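Local atomic coordinates of Carboxylesterase/phospholipase family protein (Francisella tularensis subsp. tularensis, PDB entry 4F21), a protein that probably hydrolyses carboxylic ester bonds, as a serine hydrolase of the alpha/beta-hydrolase superfamily in the carboxylesterase/phospholipase family. Residues 194-199 against 224-229; 161-166 against 187-192; 39-44 against 70-75; 145-150 against 165-170. All blocks are in the same frame, centred on the assembly; numbering follows the deposited sequence.

Contact 1. Residues 194-199 against 224-229; sequences DQVLPE and MQHSVC
Asp194 OD1 is gripped by two backbone amides of its own loop, while the other carboxylate oxygen is left to face His226. Val196 N donates to Asp194 OD1 at 2.9 Å, on the anti side, and Leu197 N donates to Asp194 OD1, also at 2.9 Å, from well above the carboxylate plane. Both donors come from the same face. The two bonds form an Asx turn extended by one residue into an Asx motif, and together they fix the rotation of the carboxylate. Across the contact, His226 ND1 donates to Asp194 OD2 at 2.9 Å with an N-H...O angle of 160°. This bond uses the syn side of the oxygen and runs almost within the imidazole plane, although ring and carboxylate are turned 46° from one another. His226 NE2, on the far edge of the ring, bonds to Ser140 OG, which is consistent with a Ser-His-Asp charge relay like that of other alpha/beta hydrolases, the presumed acid and base each on a loop that follows a strand. Val196 covers one face of the ring: with CG1 anti to the backbone N (chi1 155°), that methyl sits over the ring centre, 3.7 Å from the His226 centroid, in a CH-pi contact. Leu197 CB approaches obliquely, 4.0 Å from His226 CE1. Gln225 NE2 bonds to Asp193 O, and Phe139 brings its ring against that of His226.

Contact 2. Residues 161-166 against 187-192; sequences MALSTY and LVCHGT
This is a parallel beta pairing in the interior of the central sheet, where strand 161-163 runs beside strand 187-191 with axes 4.7 Å apart and only 11° between their directions. Cys189 lies between two bonds to the neighbouring strand: Cys189 N donates to Ala162 O at 2.7 Å, and Ser164 N reaches Cys189 O at 2.9 Å in a nearly straight bond. The link from Ala162 N to Leu187 O is weak because of its bent angle. On one face Leu163 closes onto Cys189. Its CG stands beside the backbone N (chi1 -53°), and from there CD2 comes to 3.7 Å from Cys189 CB. Past the end of strand 161-163, water 1 carries the link on: it accepts from Thr165 N at 2.7 Å, donates to Cys189 O and also bonds His190 ND1. Ser164 CA sits over one face of the His190 ring, offset toward the rim, 3.8 Å from its centroid in a CH-pi contact, and His190 NE2 is satisfied by Leu197 O. The two strands belong to a beta-alpha-beta unit that includes helix 170-173. Helix 230-243 covers the Met161, Leu163 and Cys189 face, helix 199-210 packs on Ala162 and Val188, and strands 134-139 and 216-221 flank the pair.

Contact 3. Residues 39-44 against 70-75; sequences CVIWLH and IFPHAD
Trp42 and Phe71 bring their rings together obliquely, neither stacked nor edge to face. The five-membered ring of Trp42 and the Phe71 ring have centroids 5.3 Å apart and planes inclined at 43°. The side chains run side by side in the same direction, and Phe71 CE1 does most of the touching, at 3.6 Å from Trp42 CB and close also to CG and CD1. With chi1 at -167°, the indole swings away from the backbone N and past Phe71, to meet the Phe53 ring and pack on Met161 and Leu163. The His44 imidazole is likewise met obliquely, its CD2 lying 4.2 Å from Ala74 CB.

The backbone beneath is a short parallel ladder. Ile70 N donates to Val40 O at 2.9 Å, nearly straight, and Trp42 N donates to Ile70 O. Strand 67-72 lies between strand 38-44 and the antiparallel strand 27-30, so the chain skips a place in the sheet and returns to fill it, the order usual in alpha/beta hydrolases. The pairing ends at Pro72, which has no amide hydrogen to offer: its CD sits 3.3 Å from Trp42 O. Water 2 takes over as the bridge, donating to Trp42 O at 2.6 Å and to Pro72 O over a longer distance.

On the opposite face from the aromatic pair, Ile41 and Ile70 lie side by side and Cys39 SG presses on Ile70 CG1 at 3.6 Å. Leu43 CD2 packs obliquely on Pro72 CG, and helix 111-126 covers this apolar layer, with Val117 on Leu43 and Leu120 on Pro72.

Contact 4. Residues 145-150 against 165-170; sequences IATYTA and TYLPAW
Tyr148 carries this contact almost alone, reaching out from helix 145-150 so that its phenol meets residues 167-170. Tyr148 OH meets Pro168 O in the plane of the ring. The pair is modelled at 2.3 Å, too short to be trusted in detail at this resolution, though a hydroxyl-to-carbonyl hydrogen bond is the natural reading. Over one face of the ring, offset toward its rim, stands Leu167 CD1, 4.2 Å from the Tyr148 centroid in a CH-pi contact. Trp170 approaches at the edge: its CE3 lies near the phenol plane, 4.0 Å from Tyr148 CE1. Ala169, with a positive phi of 50°, turns the chain at the N-cap position of helix 170-173. Helix 144-150 follows strand 134-139 and the turn at Ser140, probably the nucleophile elbow of the alpha/beta-hydrolase fold, and the loop follows the next strand, so the contact joins two successive strand-to-helix connections.

In the next shell, Pro168 CD sits over the centre of the Tyr166 ring, whose OH bonds to Asn82 OD1. Helix 199-210 backs the loop through Leu205 on Leu167 and Lys208 on Trp170, and Phe173 stacks on the Tyr148 ring.

How the contacts relate
The four contacts trace one alpha/beta-hydrolase core around the probable active site. Contact 1 holds the presumed His226 and Asp194; the His190 side chain of contact 2 touches the triad residues, and His44 of contact 3 lies near them without touching. Contacts 1 and 2, centres 9 Å apart, join where His190 NE2 meets Leu197 O at 2.6 Å, a probable hydrogen bond tying the loop of the presumed acid to the strand before it. Contact 4 shares Thr165 and Tyr166 with contact 2. Contact 3 has its centre about 20 Å from that of contact 1, yet Trp42 CH2 reaches Leu163 CD1 of contact 2 at 3.5 Å, and Leu43 CD1 touches Ile145 CB of contact 4 at 4.0 Å.

Contact 1. Residues 194-199 against 224-229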
loop_
_atom_site.group_PDB
_atom_site.type_symbol
_atom_site.label_atom_id
_atom_site.label_comp_id
_atom_site.label_asym_id
_atom_site.label_seq_id
_atom_site.Cartn_x
_atom_site.Cartn_y
_atom_site.Cartn_z
ATOM N N ASP A 194 5.481 -16.656 -4.651
ATOM C CA ASP A 194 4.092 -16.240 -4.782
ATOM C C ASP A 194 3.518 -16.747 -6.100
ATOM O O ASP A 194 4.035 -16.429 -7.170
ATOM C CB ASP A 194 3.987 -14.716 -4.718
ATOM C CG ASP A 194 2.595 -14.241 -4.340
ATOM O OD1 ASP A 194 1.632 -15.019 -4.506
ATOM O OD2 ASP A 194 2.464 -13.088 -3.875
ATOM N N GLN A 195 2.455 -17.541 -6.013
ATOM C CA GLN A 195 1.785 -18.076 -7.193
ATOM C C GLN A 195 0.426 -17.420 -7.366
ATOM O O GLN A 195 -0.316 -17.731 -8.296
ATOM C CB GLN A 195 1.621 -19.593 -7.084
ATOM C CG GLN A 195 2.905 -20.388 -7.299
ATOM C CD GLN A 195 2.713 -21.881 -7.064
ATOM O OE1 GLN A 195 1.814 -22.293 -6.329
ATOM N NE2 GLN A 195 3.558 -22.698 -7.692
ATOM N N VAL A 196 0.098 -16.526 -6.440
ATOM C CA VAL A 196 -1.115 -15.726 -6.526
ATOM C C VAL A 196 -0.785 -14.390 -7.190
ATOM O O VAL A 196 -1.523 -13.899 -8.047
ATOM C CB VAL A 196 -1.728 -15.490 -5.118
ATOM C CG1 VAL A 196 -2.583 -14.230 -5.094
ATOM C CG2 VAL A 196 -2.532 -16.706 -4.665
ATOM N N LEU A 197 0.350 -13.821 -6.798
ATOM C CA LEU A 197 0.811 -12.549 -7.332
ATOM C C LEU A 197 2.325 -12.634 -7.524
ATOM O O LEU A 197 3.087 -12.224 -6.650
ATOM C CB LEU A 197 0.442 -11.425 -6.360
ATOM C CG LEU A 197 0.224 -9.999 -6.870
ATOM C CD1 LEU A 197 0.018 -9.971 -8.371
ATOM C CD2 LEU A 197 -0.975 -9.388 -6.165
ATOM N N PRO A 198 2.762 -13.184 -8.674
ATOM C CA PRO A 198 4.165 -13.501 -8.980
ATOM C C PRO A 198 5.131 -12.335 -8.758
ATOM O O PRO A 198 4.717 -11.178 -8.778
ATOM C CB PRO A 198 4.116 -13.889 -10.461
ATOM C CG PRO A 198 2.739 -14.421 -10.653
ATOM C CD PRO A 198 1.866 -13.558 -9.782
ATOM N N GLU A 199 6.410 -12.654 -8.566
ATOM C CA GLU A 199 7.412 -11.670 -8.160
ATOM C C GLU A 199 7.726 -10.614 -9.221
ATOM O O GLU A 199 8.002 -9.456 -8.891
ATOM C CB GLU A 199 8.705 -12.373 -7.725
ATOM C CG GLU A 199 9.693 -11.450 -7.028
ATOM C CD GLU A 199 11.076 -12.051 -6.889
ATOM O OE1 GLU A 199 12.000 -11.315 -6.485
ATOM O OE2 GLU A 199 11.239 -13.254 -7.182
ATOM N N MET A 224 9.084 -17.333 0.569
ATOM C CA MET A 224 7.803 -16.749 0.940
ATOM C C MET A 224 6.859 -16.681 -0.255
ATOM O O MET A 224 7.270 -16.367 -1.376
ATOM C CB MET A 224 7.991 -15.354 1.536
ATOM C CG MET A 224 6.779 -14.862 2.299
ATOM S SD MET A 224 6.969 -13.191 2.925
ATOM C CE MET A 224 6.815 -12.252 1.413
ATOM N N GLN A 225 5.585 -16.970 -0.008
ATOM C CA GLN A 225 4.569 -16.905 -1.050
ATOM C C GLN A 225 3.719 -15.649 -0.891
ATOM O O GLN A 225 4.245 -14.545 -0.752
ATOM C CB GLN A 225 3.682 -18.151 -1.013
ATOM C CG GLN A 225 4.452 -19.460 -0.969
ATOM C CD GLN A 225 3.751 -20.575 -1.719
ATOM O OE1 GLN A 225 3.083 -21.418 -1.120
ATOM N NE2 GLN A 225 3.899 -20.585 -3.039
ATOM N N HIS A 226 2.401 -15.824 -0.908
ATOM C CA HIS A 226 1.480 -14.708 -0.735
ATOM C C HIS A 226 1.146 -14.513 0.739
ATOM O O HIS A 226 0.078 -14.912 1.202
ATOM C CB HIS A 226 0.198 -14.941 -1.538
ATOM C CG HIS A 226 -0.581 -13.691 -1.808
ATOM N ND1 HIS A 226 -0.059 -12.623 -2.506
ATOM C CD2 HIS A 226 -1.844 -13.338 -1.471
ATOM C CE1 HIS A 226 -0.967 -11.668 -2.589
ATOM N NE2 HIS A 226 -2.059 -12.075 -1.968
ATOM N N SER A 227 2.070 -13.900 1.473
ATOM C CA SER A 227 1.894 -13.688 2.902
ATOM C C SER A 227 2.865 -12.642 3.441
ATOM O O SER A 227 3.528 -11.946 2.677
ATOM C CB SER A 227 2.093 -15.008 3.649
ATOM O OG SER A 227 3.364 -15.571 3.367
ATOM N N VAL A 228 2.942 -12.542 4.764
ATOM C CA VAL A 228 3.903 -11.669 5.425
ATOM C C VAL A 228 4.676 -12.469 6.462
ATOM O O VAL A 228 4.078 -13.091 7.342
ATOM C CB VAL A 228 3.197 -10.482 6.122
ATOM C CG1 VAL A 228 4.163 -9.707 6.997
ATOM C CG2 VAL A 228 2.552 -9.559 5.095
ATOM N N CYS A 229 6.003 -12.450 6.357
ATOM C CA CYS A 229 6.860 -13.205 7.266
ATOM C C CYS A 229 7.433 -12.339 8.388
ATOM O O CYS A 229 7.095 -11.163 8.529
ATOM C CB CYS A 229 7.986 -13.891 6.499
ATOM S SG CYS A 229 9.142 -12.746 5.740
#

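Contact 2. Residues 161-166 against 187-192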
loop_
_atom_site.group_PDB
_atom_site.type_symbol
_atom_site.label_atom_id
_atom_site.label_comp_id
_atom_site.label_asym_id
_atom_site.label_seq_id
_atom_site.Cartn_x
_atom_site.Cartn_y
_atom_site.Cartn_z
ATOM N N MET A 161 3.989 1.616 1.643
ATOM C CA MET A 161 4.507 0.273 1.892
ATOM C C MET A 161 3.774 -0.792 1.078
ATOM O O MET A 161 2.833 -1.430 1.554
ATOM C CB MET A 161 4.502 -0.062 3.386
ATOM C CG MET A 161 5.531 0.723 4.187
ATOM S SD MET A 161 5.853 0.041 5.827
ATOM C CE MET A 161 4.330 0.426 6.681
ATOM N N ALA A 162 4.220 -0.970 -0.159
ATOM C CA ALA A 162 3.630 -1.950 -1.056
ATOM C C ALA A 162 4.085 -3.353 -0.675
ATOM O O ALA A 162 5.282 -3.631 -0.605
ATOM C CB ALA A 162 3.999 -1.641 -2.499
ATOM N N LEU A 163 3.119 -4.230 -0.424
ATOM C CA LEU A 163 3.396 -5.589 0.018
ATOM C C LEU A 163 2.628 -6.581 -0.842
ATOM O O LEU A 163 1.401 -6.645 -0.775
ATOM C CB LEU A 163 2.982 -5.765 1.481
ATOM C CG LEU A 163 3.524 -4.761 2.501
ATOM C CD1 LEU A 163 2.530 -4.569 3.633
ATOM C CD2 LEU A 163 4.855 -5.227 3.046
ATOM N N SER A 164 3.362 -7.340 -1.652
ATOM C CA SER A 164 2.786 -8.390 -2.489
ATOM C C SER A 164 1.749 -7.847 -3.464
ATOM O O SER A 164 0.708 -8.465 -3.672
ATOM C CB SER A 164 2.160 -9.477 -1.617
ATOM O OG SER A 164 3.028 -9.813 -0.553
ATOM N N THR A 165 2.045 -6.700 -4.068
ATOM C CA THR A 165 1.072 -6.016 -4.912
ATOM C C THR A 165 1.613 -5.603 -6.282
ATOM O O THR A 165 2.691 -5.018 -6.393
ATOM C CB THR A 165 0.516 -4.766 -4.211
ATOM O OG1 THR A 165 -0.091 -5.141 -2.970
ATOM C CG2 THR A 165 -0.517 -4.104 -5.083
ATOM N N TYR A 166 0.841 -5.908 -7.319
ATOM C CA TYR A 166 1.179 -5.524 -8.683
ATOM C C TYR A 166 0.660 -4.121 -9.000
ATOM O O TYR A 166 0.020 -3.488 -8.164
ATOM C CB TYR A 166 0.633 -6.550 -9.685
ATOM C CG TYR A 166 -0.879 -6.578 -9.832
ATOM C CD1 TYR A 166 -1.716 -6.532 -8.724
ATOM C CD2 TYR A 166 -1.465 -6.653 -11.087
ATOM C CE1 TYR A 166 -3.091 -6.556 -8.867
ATOM C CE2 TYR A 166 -2.835 -6.679 -11.238
ATOM C CZ TYR A 166 -3.645 -6.631 -10.127
ATOM O OH TYR A 166 -5.013 -6.653 -10.284
ATOM N N LEU A 187 8.512 1.685 0.303
ATOM C CA LEU A 187 9.019 0.349 0.574
ATOM C C LEU A 187 8.201 -0.680 -0.181
ATOM O O LEU A 187 7.000 -0.816 0.041
ATOM C CB LEU A 187 8.975 0.038 2.069
ATOM C CG LEU A 187 9.344 -1.399 2.453
ATOM C CD1 LEU A 187 10.794 -1.705 2.101
ATOM C CD2 LEU A 187 9.082 -1.656 3.929
ATOM N N VAL A 188 8.861 -1.400 -1.078
ATOM C CA VAL A 188 8.225 -2.494 -1.793
ATOM C C VAL A 188 8.721 -3.811 -1.217
ATOM O O VAL A 188 9.924 -4.015 -1.069
ATOM C CB VAL A 188 8.553 -2.449 -3.296
ATOM C CG1 VAL A 188 7.739 -3.489 -4.048
ATOM C CG2 VAL A 188 8.290 -1.064 -3.851
ATOM N N CYS A 189 7.790 -4.696 -0.878
ATOM C CA CYS A 189 8.131 -6.039 -0.421
ATOM C C CYS A 189 7.367 -7.057 -1.258
ATOM O O CYS A 189 6.247 -6.787 -1.688
ATOM C CB CYS A 189 7.791 -6.215 1.061
ATOM S SG CYS A 189 8.683 -5.121 2.198
ATOM N N HIS A 190 7.966 -8.220 -1.498
ATOM C CA HIS A 190 7.312 -9.239 -2.317
ATOM C C HIS A 190 7.881 -10.647 -2.126
ATOM O O HIS A 190 9.080 -10.825 -1.921
ATOM C CB HIS A 190 7.362 -8.853 -3.800
ATOM C CG HIS A 190 6.171 -9.317 -4.580
ATOM N ND1 HIS A 190 5.248 -8.446 -5.118
ATOM C CD2 HIS A 190 5.743 -10.561 -4.897
ATOM C CE1 HIS A 190 4.308 -9.134 -5.742
ATOM N NE2 HIS A 190 4.585 -10.420 -5.622
ATOM N N GLY A 191 7.008 -11.645 -2.208
ATOM C CA GLY A 191 7.406 -13.030 -2.035
ATOM C C GLY A 191 7.915 -13.658 -3.314
ATOM O O GLY A 191 7.413 -13.375 -4.402
ATOM N N THR A 192 8.916 -14.520 -3.176
ATOM C CA THR A 192 9.546 -15.170 -4.318
ATOM C C THR A 192 8.697 -16.314 -4.874
ATOM O O THR A 192 8.574 -16.472 -6.090
ATOM C CB THR A 192 10.953 -15.683 -3.951
ATOM O OG1 THR A 192 11.829 -14.565 -3.769
ATOM C CG2 THR A 192 11.513 -16.575 -5.046
HETATM O O HOH W 1 4.690 -5.993 -3.909
#

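Contact 3. Residues 39-44 against 70-75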
loop_
_atom_site.group_PDB
_atom_site.type_symbol
_atom_site.label_atom_id
_atom_site.label_comp_id
_atom_site.label_asym_id
_atom_site.label_seq_id
_atom_site.Cartn_x
_atom_site.Cartn_y
_atom_site.Cartn_z
ATOM N N CYS A 39 0.858 8.667 11.869
ATOM C CA CYS A 39 -0.286 7.836 11.497
ATOM C C CYS A 39 0.025 6.857 10.365
ATOM O O CYS A 39 0.701 7.198 9.397
ATOM C CB CYS A 39 -1.489 8.710 11.124
ATOM S SG CYS A 39 -3.005 7.795 10.746
ATOM N N VAL A 40 -0.467 5.632 10.499
ATOM C CA VAL A 40 -0.281 4.628 9.459
ATOM C C VAL A 40 -1.623 4.085 8.990
ATOM O O VAL A 40 -2.347 3.433 9.747
ATOM C CB VAL A 40 0.608 3.455 9.924
ATOM C CG1 VAL A 40 1.028 2.606 8.727
ATOM C CG2 VAL A 40 1.830 3.971 10.654
ATOM N N ILE A 41 -1.955 4.372 7.736
ATOM C CA ILE A 41 -3.161 3.843 7.130
ATOM C C ILE A 41 -2.841 2.508 6.467
ATOM O O ILE A 41 -2.167 2.463 5.437
ATOM C CB ILE A 41 -3.754 4.832 6.114
ATOM C CG1 ILE A 41 -3.985 6.185 6.787
ATOM C CG2 ILE A 41 -5.050 4.293 5.532
ATOM C CD1 ILE A 41 -4.651 7.210 5.901
ATOM N N TRP A 42 -3.310 1.425 7.086
ATOM C CA TRP A 42 -3.055 0.064 6.616
ATOM C C TRP A 42 -4.273 -0.505 5.892
ATOM O O TRP A 42 -5.327 -0.712 6.498
ATOM C CB TRP A 42 -2.681 -0.844 7.792
ATOM C CG TRP A 42 -2.099 -2.165 7.376
ATOM C CD1 TRP A 42 -2.787 -3.276 6.983
ATOM C CD2 TRP A 42 -0.709 -2.513 7.320
ATOM N NE1 TRP A 42 -1.912 -4.291 6.678
ATOM C CE2 TRP A 42 -0.631 -3.849 6.879
ATOM C CE3 TRP A 42 0.477 -1.824 7.597
ATOM C CZ2 TRP A 42 0.584 -4.509 6.706
ATOM C CZ3 TRP A 42 1.683 -2.482 7.426
ATOM C CH2 TRP A 42 1.728 -3.809 6.985
ATOM N N LEU A 43 -4.118 -0.766 4.598
ATOM C CA LEU A 43 -5.218 -1.251 3.768
ATOM C C LEU A 43 -5.114 -2.748 3.482
ATOM O O LEU A 43 -4.018 -3.290 3.330
ATOM C CB LEU A 43 -5.263 -0.480 2.445
ATOM C CG LEU A 43 -5.209 1.049 2.512
ATOM C CD1 LEU A 43 -5.268 1.648 1.114
ATOM C CD2 LEU A 43 -6.329 1.598 3.386
ATOM N N HIS A 44 -6.264 -3.411 3.411
ATOM C CA HIS A 44 -6.316 -4.814 3.009
ATOM C C HIS A 44 -7.591 -5.096 2.218
ATOM O O HIS A 44 -8.623 -4.469 2.452
ATOM C CB HIS A 44 -6.179 -5.755 4.218
ATOM C CG HIS A 44 -7.362 -5.757 5.137
ATOM N ND1 HIS A 44 -7.321 -5.208 6.403
ATOM C CD2 HIS A 44 -8.610 -6.261 4.989
ATOM C CE1 HIS A 44 -8.496 -5.361 6.986
ATOM N NE2 HIS A 44 -9.297 -5.996 6.149
ATOM N N ILE A 70 -4.704 3.310 11.481
ATOM C CA ILE A 70 -5.992 3.289 10.792
ATOM C C ILE A 70 -6.160 2.022 9.954
ATOM O O ILE A 70 -5.426 1.811 8.993
ATOM C CB ILE A 70 -6.142 4.507 9.864
ATOM C CG1 ILE A 70 -6.012 5.798 10.665
ATOM C CG2 ILE A 70 -7.478 4.469 9.135
ATOM C CD1 ILE A 70 -7.041 5.929 11.760
ATOM N N PHE A 71 -7.130 1.187 10.326
ATOM C CA PHE A 71 -7.434 -0.045 9.599
ATOM C C PHE A 71 -8.831 -0.006 8.983
ATOM O O PHE A 71 -9.779 -0.524 9.575
ATOM C CB PHE A 71 -7.358 -1.256 10.532
ATOM C CG PHE A 71 -5.962 -1.680 10.875
ATOM C CD1 PHE A 71 -5.263 -2.539 10.047
ATOM C CD2 PHE A 71 -5.356 -1.235 12.038
ATOM C CE1 PHE A 71 -3.981 -2.938 10.362
ATOM C CE2 PHE A 71 -4.073 -1.629 12.360
ATOM C CZ PHE A 71 -3.383 -2.481 11.520
ATOM N N PRO A 72 -8.966 0.598 7.792
ATOM C CA PRO A 72 -10.266 0.657 7.112
ATOM C C PRO A 72 -10.800 -0.733 6.776
ATOM O O PRO A 72 -10.015 -1.624 6.448
ATOM C CB PRO A 72 -9.954 1.424 5.825
ATOM C CG PRO A 72 -8.708 2.181 6.124
ATOM C CD PRO A 72 -7.919 1.303 7.037
ATOM N N HIS A 73 -12.116 -0.914 6.865
ATOM C CA HIS A 73 -12.733 -2.196 6.535
ATOM C C HIS A 73 -12.668 -2.450 5.033
ATOM O O HIS A 73 -12.614 -1.512 4.238
ATOM C CB HIS A 73 -14.179 -2.258 7.034
ATOM C CG HIS A 73 -14.302 -2.451 8.515
ATOM N ND1 HIS A 73 -13.413 -1.902 9.414
ATOM C CD2 HIS A 73 -15.212 -3.129 9.252
ATOM C CE1 HIS A 73 -13.769 -2.236 10.642
ATOM N NE2 HIS A 73 -14.858 -2.980 10.573
ATOM N N ALA A 74 -12.692 -3.725 4.653
ATOM C CA ALA A 74 -12.416 -4.145 3.276
ATOM C C ALA A 74 -13.367 -3.592 2.211
ATOM O O ALA A 74 -13.158 -3.815 1.019
ATOM C CB ALA A 74 -12.355 -5.668 3.191
ATOM N N ASP A 75 -14.405 -2.876 2.634
ATOM C CA ASP A 75 -15.340 -2.274 1.692
ATOM C C ASP A 75 -14.666 -1.125 0.947
ATOM O O ASP A 75 -15.102 -0.732 -0.134
ATOM C CB ASP A 75 -16.591 -1.775 2.414
ATOM C CG ASP A 75 -16.934 -2.612 3.630
ATOM O OD1 ASP A 75 -16.512 -3.787 3.679
ATOM O OD2 ASP A 75 -17.622 -2.096 4.535
HETATM O O HOH W 2 -6.967 -2.594 7.102
#

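Contact 4. Residues 145-150 against 165-170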
loop_
_atom_site.group_PDB
_atom_site.type_symbol
_atom_site.label_atom_id
_atom_site.label_comp_id
_atom_site.label_asym_id
_atom_site.label_seq_id
_atom_site.Cartn_x
_atom_site.Cartn_y
_atom_site.Cartn_z
ATOM N N ILE A 145 -4.118 0.620 -3.872
ATOM C CA ILE A 145 -4.779 1.864 -3.486
ATOM C C ILE A 145 -3.901 2.740 -2.588
ATOM O O ILE A 145 -4.293 3.841 -2.203
ATOM C CB ILE A 145 -6.131 1.575 -2.791
ATOM C CG1 ILE A 145 -6.818 0.378 -3.449
ATOM C CG2 ILE A 145 -7.053 2.784 -2.853
ATOM C CD1 ILE A 145 -7.270 0.634 -4.874
ATOM N N ALA A 146 -2.708 2.253 -2.261
ATOM C CA ALA A 146 -1.784 3.018 -1.428
ATOM C C ALA A 146 -0.776 3.774 -2.281
ATOM O O ALA A 146 -0.510 4.958 -2.055
ATOM C CB ALA A 146 -1.071 2.103 -0.451
ATOM N N THR A 147 -0.214 3.076 -3.261
ATOM C CA THR A 147 0.775 3.660 -4.155
ATOM C C THR A 147 0.127 4.713 -5.043
ATOM O O THR A 147 0.439 5.902 -4.928
ATOM C CB THR A 147 1.466 2.577 -5.012
ATOM O OG1 THR A 147 2.223 1.708 -4.160
ATOM C CG2 THR A 147 2.401 3.204 -6.023
ATOM N N TYR A 148 -0.794 4.266 -5.900
ATOM C CA TYR A 148 -1.531 5.136 -6.824
ATOM C C TYR A 148 -2.077 6.390 -6.161
ATOM O O TYR A 148 -2.037 7.472 -6.744
ATOM C CB TYR A 148 -2.692 4.378 -7.472
ATOM C CG TYR A 148 -2.328 3.631 -8.736
ATOM C CD1 TYR A 148 -1.368 4.124 -9.610
ATOM C CD2 TYR A 148 -2.950 2.433 -9.055
ATOM C CE1 TYR A 148 -1.037 3.440 -10.763
ATOM C CE2 TYR A 148 -2.628 1.746 -10.201
ATOM C CZ TYR A 148 -1.671 2.252 -11.053
ATOM O OH TYR A 148 -1.352 1.560 -12.196
ATOM N N THR A 149 -2.599 6.236 -4.949
ATOM C CA THR A 149 -3.094 7.370 -4.183
ATOM C C THR A 149 -1.977 8.375 -3.924
ATOM O O THR A 149 -2.072 9.542 -4.314
ATOM C CB THR A 149 -3.688 6.923 -2.835
ATOM O OG1 THR A 149 -4.834 6.095 -3.068
ATOM C CG2 THR A 149 -4.093 8.131 -2.001
ATOM N N ALA A 150 -0.907 7.905 -3.287
ATOM C CA ALA A 150 0.174 8.785 -2.856
ATOM C C ALA A 150 0.845 9.503 -4.023
ATOM O O ALA A 150 1.244 10.661 -3.899
ATOM C CB ALA A 150 1.194 8.010 -2.041
ATOM N N THR A 165 2.045 -6.700 -4.068
ATOM C CA THR A 165 1.072 -6.016 -4.912
ATOM C C THR A 165 1.613 -5.603 -6.282
ATOM O O THR A 165 2.691 -5.018 -6.393
ATOM C CB THR A 165 0.516 -4.766 -4.211
ATOM O OG1 THR A 165 -0.091 -5.141 -2.970
ATOM C CG2 THR A 165 -0.517 -4.104 -5.083
ATOM N N TYR A 166 0.841 -5.908 -7.319
ATOM C CA TYR A 166 1.179 -5.524 -8.683
ATOM C C TYR A 166 0.660 -4.121 -9.000
ATOM O O TYR A 166 0.020 -3.488 -8.164
ATOM C CB TYR A 166 0.633 -6.550 -9.685
ATOM C CG TYR A 166 -0.879 -6.578 -9.832
ATOM C CD1 TYR A 166 -1.716 -6.532 -8.724
ATOM C CD2 TYR A 166 -1.465 -6.653 -11.087
ATOM C CE1 TYR A 166 -3.091 -6.556 -8.867
ATOM C CE2 TYR A 166 -2.835 -6.679 -11.238
ATOM C CZ TYR A 166 -3.645 -6.631 -10.127
ATOM O OH TYR A 166 -5.013 -6.653 -10.284
ATOM N N LEU A 167 0.937 -3.641 -10.208
ATOM C CA LEU A 167 0.550 -2.290 -10.597
ATOM C C LEU A 167 -0.372 -2.309 -11.815
ATOM O O LEU A 167 0.094 -2.188 -12.947
ATOM C CB LEU A 167 1.798 -1.455 -10.887
ATOM C CG LEU A 167 1.748 0.039 -10.570
ATOM C CD1 LEU A 167 1.200 0.270 -9.172
ATOM C CD2 LEU A 167 3.132 0.650 -10.698
ATOM N N PRO A 168 -1.688 -2.459 -11.584
ATOM C CA PRO A 168 -2.681 -2.571 -12.657
ATOM C C PRO A 168 -3.080 -1.214 -13.217
ATOM O O PRO A 168 -2.861 -0.196 -12.561
ATOM C CB PRO A 168 -3.879 -3.193 -11.943
ATOM C CG PRO A 168 -3.794 -2.637 -10.577
ATOM C CD PRO A 168 -2.318 -2.543 -10.255
ATOM N N ALA A 169 -3.664 -1.214 -14.413
ATOM C CA ALA A 169 -4.147 0.005 -15.060
ATOM C C ALA A 169 -3.094 1.109 -15.081
ATOM O O ALA A 169 -3.416 2.287 -14.928
ATOM C CB ALA A 169 -5.425 0.497 -14.392
ATOM N N TRP A 170 -1.838 0.716 -15.269
ATOM C CA TRP A 170 -0.727 1.660 -15.290
ATOM C C TRP A 170 -0.899 2.703 -16.391
ATOM O O TRP A 170 -0.416 3.825 -16.269
ATOM C CB TRP A 170 0.606 0.917 -15.436
ATOM C CG TRP A 170 1.805 1.814 -15.585
ATOM C CD1 TRP A 170 2.545 2.010 -16.715
ATOM C CD2 TRP A 170 2.398 2.636 -14.571
ATOM N NE1 TRP A 170 3.561 2.899 -16.466
ATOM C CE2 TRP A 170 3.492 3.299 -15.159
ATOM C CE3 TRP A 170 2.109 2.873 -13.224
ATOM C CZ2 TRP A 170 4.299 4.183 -14.447
ATOM C CZ3 TRP A 170 2.912 3.749 -12.520
ATOM C CH2 TRP A 170 3.993 4.393 -13.132
#